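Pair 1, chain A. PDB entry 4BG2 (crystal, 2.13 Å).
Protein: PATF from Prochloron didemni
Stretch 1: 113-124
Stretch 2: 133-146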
# COMPACT_ATOMS: atom_id res chain seq x y z
N SER A 113 1.66 20.19 8.09
CA SER A 113 1.03 19.36 9.13
C SER A 113 2.10 18.65 9.95
O SER A 113 3.09 18.22 9.41
CB SER A 113 0.10 18.31 8.54
OG SER A 113 -0.44 17.53 9.59
N ARG A 114 1.87 18.57 11.26
CA ARG A 114 2.71 17.80 12.19
C ARG A 114 2.05 16.47 12.55
O ARG A 114 2.48 15.80 13.49
CB ARG A 114 2.96 18.59 13.48
CG ARG A 114 3.57 19.97 13.27
CD ARG A 114 3.75 20.72 14.59
NE ARG A 114 3.97 22.15 14.41
CZ ARG A 114 4.51 22.96 15.33
NH1 ARG A 114 4.89 22.50 16.52
NH2 ARG A 114 4.66 24.25 15.06
N LYS A 115 1.04 16.07 11.80
CA LYS A 115 0.29 14.83 12.06
C LYS A 115 0.52 13.73 11.04
O LYS A 115 -0.17 12.71 11.06
CB LYS A 115 -1.18 15.17 12.16
CG LYS A 115 -1.45 16.18 13.27
CD LYS A 115 -2.84 16.77 13.16
CE LYS A 115 -3.14 17.67 14.32
NZ LYS A 115 -4.61 17.86 14.37
N ILE A 116 1.52 13.93 10.18
CA ILE A 116 1.85 13.00 9.12
C ILE A 116 3.25 12.44 9.39
O ILE A 116 4.19 13.19 9.66
CB ILE A 116 1.79 13.70 7.73
CG1 ILE A 116 0.37 14.17 7.45
CG2 ILE A 116 2.22 12.75 6.62
CD1 ILE A 116 0.20 15.04 6.22
N ILE A 117 3.37 11.11 9.32
CA ILE A 117 4.64 10.43 9.51
C ILE A 117 5.49 10.57 8.26
O ILE A 117 6.63 11.00 8.32
CB ILE A 117 4.46 8.92 9.83
CG1 ILE A 117 3.71 8.74 11.15
CG2 ILE A 117 5.81 8.24 9.93
CD1 ILE A 117 3.27 7.31 11.42
N ASN A 118 4.92 10.19 7.14
CA ASN A 118 5.64 10.19 5.87
C ASN A 118 4.68 9.94 4.75
O ASN A 118 3.49 9.70 4.97
CB ASN A 118 6.75 9.14 5.85
CG ASN A 118 6.23 7.70 5.89
OD1 ASN A 118 5.21 7.35 5.30
ND2 ASN A 118 6.99 6.84 6.52
N ASN A 119 5.21 9.99 3.54
CA ASN A 119 4.59 9.35 2.40
C ASN A 119 5.54 8.26 1.87
O ASN A 119 6.72 8.31 2.13
CB ASN A 119 4.24 10.35 1.32
CG ASN A 119 5.47 11.00 0.70
OD1 ASN A 119 5.98 12.01 1.21
ND2 ASN A 119 5.96 10.42 -0.37
N THR A 120 4.98 7.28 1.18
CA THR A 120 5.75 6.26 0.53
C THR A 120 6.03 6.69 -0.91
O THR A 120 5.49 7.69 -1.39
CB THR A 120 4.96 4.93 0.42
OG1 THR A 120 3.80 5.15 -0.36
CG2 THR A 120 4.52 4.41 1.76
N ILE A 121 6.83 5.91 -1.62
CA ILE A 121 6.75 5.95 -3.06
C ILE A 121 6.62 4.52 -3.54
O ILE A 121 7.20 3.60 -2.99
CB ILE A 121 7.95 6.64 -3.75
CG1 ILE A 121 9.27 6.07 -3.29
CG2 ILE A 121 7.93 8.15 -3.49
CD1 ILE A 121 10.42 6.41 -4.19
N GLY A 122 5.89 4.37 -4.63
CA GLY A 122 5.64 3.08 -5.15
C GLY A 122 5.21 3.11 -6.58
O GLY A 122 4.80 4.16 -7.10
N VAL A 123 5.35 1.95 -7.21
CA VAL A 123 4.89 1.72 -8.55
C VAL A 123 4.17 0.38 -8.61
O VAL A 123 4.60 -0.60 -7.98
CB VAL A 123 6.04 1.69 -9.59
CG1 VAL A 123 6.62 3.06 -9.77
CG2 VAL A 123 7.12 0.68 -9.24
N HIS A 124 3.11 0.34 -9.40
CA HIS A 124 2.43 -0.90 -9.75
C HIS A 124 2.44 -1.05 -11.26
O HIS A 124 1.75 -0.31 -11.99
CB HIS A 124 0.98 -0.90 -9.24
CG HIS A 124 0.85 -0.76 -7.75
ND1 HIS A 124 -0.34 -0.45 -7.13
CD2 HIS A 124 1.76 -0.87 -6.75
CE1 HIS A 124 -0.18 -0.41 -5.83
NE2 HIS A 124 1.10 -0.63 -5.57
N SER A 133 0.89 2.23 -12.77
CA SER A 133 0.61 3.38 -11.96
C SER A 133 1.76 3.72 -11.05
O SER A 133 2.63 2.87 -10.76
CB SER A 133 -0.66 3.13 -11.11
OG SER A 133 -0.42 2.06 -10.20
N VAL A 134 1.74 4.96 -10.56
CA VAL A 134 2.52 5.35 -9.38
C VAL A 134 1.53 5.28 -8.20
O VAL A 134 0.35 5.65 -8.33
CB VAL A 134 3.11 6.76 -9.53
CG1 VAL A 134 3.68 7.25 -8.21
CG2 VAL A 134 4.22 6.74 -10.55
N MSE A 135 2.01 4.74 -7.08
CA MSE A 135 1.20 4.58 -5.89
C MSE A 135 1.89 5.32 -4.79
O MSE A 135 3.09 5.16 -4.55
CB MSE A 135 1.09 3.08 -5.55
CG MSE A 135 0.20 2.82 -4.33
SE MSE A 135 -1.70 2.89 -4.85
CE MSE A 135 -2.26 4.30 -3.62
N LEU A 136 1.14 6.17 -4.12
CA LEU A 136 1.68 6.99 -3.05
C LEU A 136 0.75 6.90 -1.85
O LEU A 136 -0.42 7.21 -1.95
CB LEU A 136 1.79 8.44 -3.49
CG LEU A 136 2.58 8.70 -4.79
CD1 LEU A 136 2.34 10.10 -5.32
CD2 LEU A 136 4.07 8.50 -4.60
N TYR A 137 1.30 6.51 -0.70
CA TYR A 137 0.51 6.44 0.50
C TYR A 137 1.00 7.50 1.47
O TYR A 137 2.20 7.66 1.64
CB TYR A 137 0.65 5.05 1.15
CG TYR A 137 -0.07 3.95 0.41
CD1 TYR A 137 -1.45 3.88 0.45
CD2 TYR A 137 0.63 2.97 -0.30
CE1 TYR A 137 -2.14 2.86 -0.20
CE2 TYR A 137 -0.06 1.95 -0.96
CZ TYR A 137 -1.44 1.91 -0.90
OH TYR A 137 -2.15 0.93 -1.53
N ILE A 138 0.06 8.17 2.12
CA ILE A 138 0.36 9.04 3.23
C ILE A 138 0.05 8.27 4.52
O ILE A 138 -1.07 7.82 4.73
CB ILE A 138 -0.54 10.30 3.21
CG1 ILE A 138 -0.52 10.97 1.84
CG2 ILE A 138 -0.18 11.28 4.32
CD1 ILE A 138 0.78 11.59 1.46
N HIS A 139 1.04 8.15 5.39
CA HIS A 139 0.85 7.51 6.69
C HIS A 139 0.69 8.55 7.79
O HIS A 139 1.56 9.37 8.01
CB HIS A 139 2.01 6.60 7.01
CG HIS A 139 2.06 5.40 6.14
ND1 HIS A 139 1.17 4.36 6.26
CD2 HIS A 139 2.89 5.07 5.12
CE1 HIS A 139 1.45 3.44 5.36
NE2 HIS A 139 2.47 3.85 4.64
N ILE A 140 -0.46 8.50 8.46
CA ILE A 140 -0.88 9.49 9.42
C ILE A 140 -0.50 9.00 10.81
O ILE A 140 -0.51 7.80 11.05
CB ILE A 140 -2.40 9.70 9.31
CG1 ILE A 140 -2.76 10.18 7.90
CG2 ILE A 140 -2.90 10.70 10.34
CD1 ILE A 140 -4.22 9.97 7.55
N LYS A 141 -0.17 9.92 11.72
CA LYS A 141 0.18 9.56 13.09
C LYS A 141 -1.07 9.02 13.76
O LYS A 141 -2.10 9.68 13.74
CB LYS A 141 0.74 10.75 13.86
CG LYS A 141 2.10 11.20 13.35
CD LYS A 141 2.72 12.26 14.25
CE LYS A 141 4.05 12.73 13.70
NZ LYS A 141 4.51 13.97 14.38
N PRO A 142 -1.00 7.80 14.34
CA PRO A 142 -2.19 7.19 14.95
C PRO A 142 -2.80 7.94 16.11
O PRO A 142 -4.01 7.85 16.30
CB PRO A 142 -1.66 5.84 15.44
CG PRO A 142 -0.60 5.51 14.47
CD PRO A 142 0.09 6.82 14.21
N GLU A 143 -1.99 8.66 16.89
CA GLU A 143 -2.45 9.29 18.14
C GLU A 143 -2.78 10.77 18.01
O GLU A 143 -2.91 11.47 19.01
CB GLU A 143 -1.41 9.08 19.25
CG GLU A 143 -1.38 7.66 19.76
CD GLU A 143 -2.63 7.31 20.56
OE1 GLU A 143 -2.82 7.90 21.65
OE2 GLU A 143 -3.41 6.45 20.08
N GLU A 144 -2.93 11.26 16.79
CA GLU A 144 -3.37 12.62 16.57
C GLU A 144 -4.84 12.61 16.13
O GLU A 144 -5.30 11.61 15.56
CB GLU A 144 -2.50 13.30 15.50
CG GLU A 144 -1.02 13.38 15.85
CD GLU A 144 -0.69 14.44 16.89
OE1 GLU A 144 -1.53 15.33 17.18
OE2 GLU A 144 0.43 14.39 17.44
N ASP A 145 -5.55 13.70 16.40
CA ASP A 145 -6.87 13.93 15.83
C ASP A 145 -6.62 14.44 14.42
O ASP A 145 -6.08 15.54 14.24
CB ASP A 145 -7.67 14.95 16.65
CG ASP A 145 -8.95 15.40 15.95
OD1 ASP A 145 -9.49 14.66 15.10
OD2 ASP A 145 -9.44 16.51 16.27
N THR A 146 -7.00 13.64 13.42
CA THR A 146 -6.59 13.88 12.05
C THR A 146 -7.78 14.05 11.11
O THR A 146 -7.66 13.82 9.90
CB THR A 146 -5.64 12.78 11.57
OG1 THR A 146 -6.26 11.49 11.75
CG2 THR A 146 -4.35 12.83 12.38

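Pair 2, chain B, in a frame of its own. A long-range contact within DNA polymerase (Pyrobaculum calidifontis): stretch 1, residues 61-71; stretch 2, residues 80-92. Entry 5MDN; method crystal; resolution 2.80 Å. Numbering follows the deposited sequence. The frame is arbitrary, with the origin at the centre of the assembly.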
# COMPACT_ATOMS: atom_id res chain seq x y z
N VAL B 61 35.26 19.06 -5.55
CA VAL B 61 34.45 18.52 -4.46
C VAL B 61 34.32 17.01 -4.59
O VAL B 61 34.16 16.30 -3.59
CB VAL B 61 33.07 19.21 -4.40
CG1 VAL B 61 32.21 18.82 -5.59
CG2 VAL B 61 32.37 18.90 -3.08
N ALA B 62 34.41 16.50 -5.81
CA ALA B 62 34.24 15.07 -6.07
C ALA B 62 34.69 14.79 -7.51
O ALA B 62 34.71 15.70 -8.34
CB ALA B 62 32.78 14.64 -5.87
N PRO B 63 35.05 13.54 -7.81
CA PRO B 63 35.44 13.21 -9.19
C PRO B 63 34.25 13.25 -10.13
O PRO B 63 33.14 12.83 -9.78
CB PRO B 63 36.00 11.79 -9.06
CG PRO B 63 35.38 11.24 -7.83
CD PRO B 63 35.23 12.40 -6.89
N VAL B 64 34.48 13.78 -11.33
CA VAL B 64 33.45 13.97 -12.34
C VAL B 64 33.86 13.21 -13.60
O VAL B 64 35.00 13.34 -14.06
CB VAL B 64 33.22 15.46 -12.65
CG1 VAL B 64 32.16 15.63 -13.73
CG2 VAL B 64 32.83 16.21 -11.38
N GLU B 65 32.92 12.43 -14.14
CA GLU B 65 33.20 11.70 -15.38
C GLU B 65 33.19 12.63 -16.58
O GLU B 65 34.09 12.59 -17.43
CB GLU B 65 32.19 10.57 -15.56
CG GLU B 65 32.49 9.63 -16.72
CD GLU B 65 33.53 8.59 -16.37
OE1 GLU B 65 33.60 8.19 -15.19
OE2 GLU B 65 34.27 8.16 -17.28
N ALA B 66 32.17 13.49 -16.68
CA ALA B 66 32.05 14.42 -17.79
C ALA B 66 31.00 15.47 -17.42
O ALA B 66 30.24 15.30 -16.46
CB ALA B 66 31.67 13.71 -19.09
N VAL B 67 30.99 16.55 -18.19
CA VAL B 67 29.94 17.57 -18.12
C VAL B 67 29.52 17.87 -19.55
O VAL B 67 30.27 18.52 -20.30
CB VAL B 67 30.40 18.84 -17.40
CG1 VAL B 67 29.33 19.92 -17.51
CG2 VAL B 67 30.70 18.55 -15.94
N GLU B 68 28.35 17.38 -19.95
CA GLU B 68 27.85 17.57 -21.30
C GLU B 68 26.82 18.69 -21.35
O GLU B 68 26.24 19.07 -20.33
CB GLU B 68 27.23 16.27 -21.83
CG GLU B 68 28.19 15.08 -21.84
CD GLU B 68 27.51 13.79 -22.24
OE1 GLU B 68 26.27 13.81 -22.44
OE2 GLU B 68 28.20 12.76 -22.35
N VAL B 69 26.61 19.22 -22.55
CA VAL B 69 25.57 20.20 -22.82
C VAL B 69 24.45 19.50 -23.56
O VAL B 69 24.67 18.92 -24.63
CB VAL B 69 26.11 21.39 -23.62
CG1 VAL B 69 25.05 22.47 -23.76
CG2 VAL B 69 27.37 21.95 -22.97
N VAL B 70 23.24 19.54 -23.00
CA VAL B 70 22.09 18.87 -23.58
C VAL B 70 20.95 19.87 -23.74
O VAL B 70 20.87 20.89 -23.05
CB VAL B 70 21.63 17.66 -22.73
CG1 VAL B 70 22.68 16.56 -22.76
CG2 VAL B 70 21.35 18.10 -21.29
N GLU B 71 20.05 19.55 -24.66
CA GLU B 71 18.81 20.29 -24.87
C GLU B 71 17.64 19.38 -24.55
O GLU B 71 17.46 18.35 -25.20
CB GLU B 71 18.71 20.80 -26.31
CG GLU B 71 17.52 21.71 -26.56
CD GLU B 71 17.12 21.77 -28.02
OE1 GLU B 71 18.02 21.71 -28.89
OE2 GLU B 71 15.91 21.87 -28.30
N ILE B 80 18.21 24.60 -22.31
CA ILE B 80 19.55 24.01 -22.29
C ILE B 80 19.91 23.64 -20.86
O ILE B 80 19.59 24.38 -19.92
CB ILE B 80 20.57 24.99 -22.90
CG1 ILE B 80 20.22 25.30 -24.36
CG2 ILE B 80 21.98 24.42 -22.81
CD1 ILE B 80 20.48 24.15 -25.31
N PHE B 81 20.58 22.50 -20.70
CA PHE B 81 21.06 22.06 -19.40
C PHE B 81 22.51 21.60 -19.50
O PHE B 81 22.99 21.23 -20.57
CB PHE B 81 20.22 20.89 -18.84
CG PHE B 81 18.79 21.23 -18.58
CD1 PHE B 81 18.41 21.84 -17.40
CD2 PHE B 81 17.81 20.91 -19.51
CE1 PHE B 81 17.08 22.14 -17.15
CE2 PHE B 81 16.49 21.21 -19.27
CZ PHE B 81 16.12 21.83 -18.09
N LEU B 82 23.19 21.64 -18.36
CA LEU B 82 24.45 20.92 -18.18
C LEU B 82 24.13 19.55 -17.58
O LEU B 82 23.50 19.47 -16.52
CB LEU B 82 25.41 21.69 -17.28
CG LEU B 82 25.90 23.06 -17.77
CD1 LEU B 82 26.99 23.59 -16.86
CD2 LEU B 82 26.39 22.98 -19.21
N LYS B 83 24.58 18.49 -18.24
CA LYS B 83 24.40 17.13 -17.74
C LYS B 83 25.68 16.72 -17.01
O LYS B 83 26.63 16.23 -17.62
CB LYS B 83 24.05 16.17 -18.88
CG LYS B 83 23.81 14.74 -18.42
CD LYS B 83 23.75 13.77 -19.59
CE LYS B 83 23.31 12.39 -19.13
NZ LYS B 83 23.45 11.37 -20.21
N VAL B 84 25.69 16.93 -15.70
CA VAL B 84 26.84 16.59 -14.88
C VAL B 84 26.80 15.10 -14.59
O VAL B 84 25.81 14.58 -14.07
CB VAL B 84 26.85 17.40 -13.57
CG1 VAL B 84 28.03 17.00 -12.71
CG2 VAL B 84 26.86 18.89 -13.87
N VAL B 85 27.89 14.40 -14.92
CA VAL B 85 27.96 12.95 -14.82
C VAL B 85 28.99 12.61 -13.75
O VAL B 85 30.19 12.83 -13.93
CB VAL B 85 28.33 12.30 -16.16
CG1 VAL B 85 28.27 10.79 -16.06
CG2 VAL B 85 27.39 12.80 -17.26
N ALA B 86 28.51 12.06 -12.63
CA ALA B 86 29.38 11.63 -11.55
C ALA B 86 30.01 10.28 -11.87
O ALA B 86 29.56 9.54 -12.75
CB ALA B 86 28.61 11.55 -10.24
N LYS B 87 31.07 9.95 -11.13
CA LYS B 87 31.71 8.65 -11.30
C LYS B 87 30.96 7.56 -10.55
O LYS B 87 30.80 6.45 -11.06
CB LYS B 87 33.17 8.70 -10.87
CG LYS B 87 34.11 9.30 -11.91
CD LYS B 87 35.57 8.99 -11.59
CE LYS B 87 35.93 7.55 -11.92
NZ LYS B 87 36.55 7.43 -13.27
N VAL B 88 30.50 7.85 -9.33
CA VAL B 88 29.74 6.88 -8.54
C VAL B 88 28.51 7.57 -7.95
O VAL B 88 28.53 8.79 -7.75
CB VAL B 88 30.61 6.25 -7.44
CG1 VAL B 88 31.69 5.37 -8.05
CG2 VAL B 88 31.23 7.32 -6.56
N PRO B 89 27.43 6.83 -7.68
CA PRO B 89 26.21 7.48 -7.17
C PRO B 89 26.38 8.20 -5.85
O PRO B 89 25.65 9.17 -5.59
CB PRO B 89 25.22 6.31 -7.04
CG PRO B 89 25.73 5.27 -7.97
CD PRO B 89 27.22 5.40 -7.97
N GLU B 90 27.29 7.75 -4.99
CA GLU B 90 27.43 8.35 -3.66
C GLU B 90 27.81 9.83 -3.73
O GLU B 90 27.41 10.60 -2.86
CB GLU B 90 28.46 7.56 -2.85
CG GLU B 90 28.03 6.12 -2.54
CD GLU B 90 28.29 5.15 -3.68
OE1 GLU B 90 28.12 5.54 -4.85
OE2 GLU B 90 28.66 3.98 -3.39
N ASP B 91 28.57 10.23 -4.75
CA ASP B 91 29.05 11.61 -4.85
C ASP B 91 28.01 12.58 -5.39
O ASP B 91 28.30 13.77 -5.50
CB ASP B 91 30.30 11.67 -5.73
CG ASP B 91 31.41 10.76 -5.25
OD1 ASP B 91 31.48 10.51 -4.03
OD2 ASP B 91 32.21 10.31 -6.09
N VAL B 92 26.81 12.11 -5.75
CA VAL B 92 25.84 12.97 -6.42
C VAL B 92 25.35 14.09 -5.51
O VAL B 92 25.08 15.20 -5.98
CB VAL B 92 24.67 12.12 -6.97
CG1 VAL B 92 23.61 13.01 -7.61
CG2 VAL B 92 25.19 11.12 -7.99

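Both pairs are antiparallel strand ladders with a beta bulge near one end. Over 14 central residues the backbones superpose with an RMSD of 0.8 Å. In pair 1, strands 116-119 and 121-124 run against strand 133-140. In pair 2, the strand that runs through B:Glu71 and continues beyond it lies against strand 80-86, at 154° between their N-to-C directions.

The bulge is the best-matched feature. A:Ile116, A:Ile117 and A:Asn118 fall on B:Val64, B:Glu65 and B:Ala66, each within 0.5 Å at CA. Across from them, A:His139 and A:Ile140 fall on B:Val85 and B:Ala86. The register shifts by one in both pairs, because the extra residue, A:Ile117 or B:Glu65, has no bridge partner of its own. Its amide still bonds across: A:Ile117 N to A:His139 O at 2.8 Å, and B:Glu65 N to B:Val85 O at 2.8 Å. In pair 2 the same carbonyl also takes a weak bond from B:Ala66 N to B:Val85 O, 3.5 Å. The return bonds match, A:His139 N to A:Asn118 O at 2.9 Å and B:Val85 N to B:Ala66 O at 3.0 Å.

The bulge residue and the matched lysines A:Lys141 and B:Lys87 use different chemistry. A:Ile117 CG1 packs against A:Lys141 CG at 3.7 Å. The lysine then reaches back to the main chain, with A:Lys141 NZ bonded to A:Arg114 O at 2.9 Å. In pair 2 the acid gives a long salt bridge, B:Glu65 OE1 to B:Lys87 NZ at 3.6 Å. Just before the bulge, A:Lys115 matches B:Pro63. A:Lys115 NZ bonds A:Asp145 O at 2.7 Å, whereas B:Pro63 CB rests on B:Lys87 CD at 3.8 Å.

Farther along, A:Thr120 matches B:Glu68 and A:Tyr137 matches B:Lys83. Pair 2 has a regular pair of backbone bonds here: B:Glu68 N to B:Lys83 O at 3.1 Å and B:Lys83 N to B:Glu68 O at 2.7 Å. Pair 1 keeps the first, A:Thr120 N to A:Tyr137 O at 2.8 Å. Its second uses a side chain: A:Tyr137 N bonds A:Thr120 OG1 at 2.9 Å. The threonine hydroxyl thus serves where a carbonyl serves in pair 2.

The apolar packing also differs. In pair 1, A:Ile116 CG2 meets A:Ile138 CG2 at 3.6 Å. The matched valines are farther apart, with B:Val64 CG1 and B:Val84 CG1 at 4.5 Å. A:Ile121 CG2 touches A:Leu136 CD2 at 4.0 Å, and the matched B:Val69 CG2 touches B:Leu82 CD2 at 4.0 Å.

The match loosens at A:Gly122 and B:Val70, 1.9 Å apart at CA. B:Val70 CG2 packs on B:Phe81 CB at 3.9 Å. A:Gly122 has no side chain, and an ideal CB would lie only 3.2 Å from A:Met135 O. Selenomethionine A:Met135 instead places CB over the A:His124 ring, 3.9 Å from its centroid.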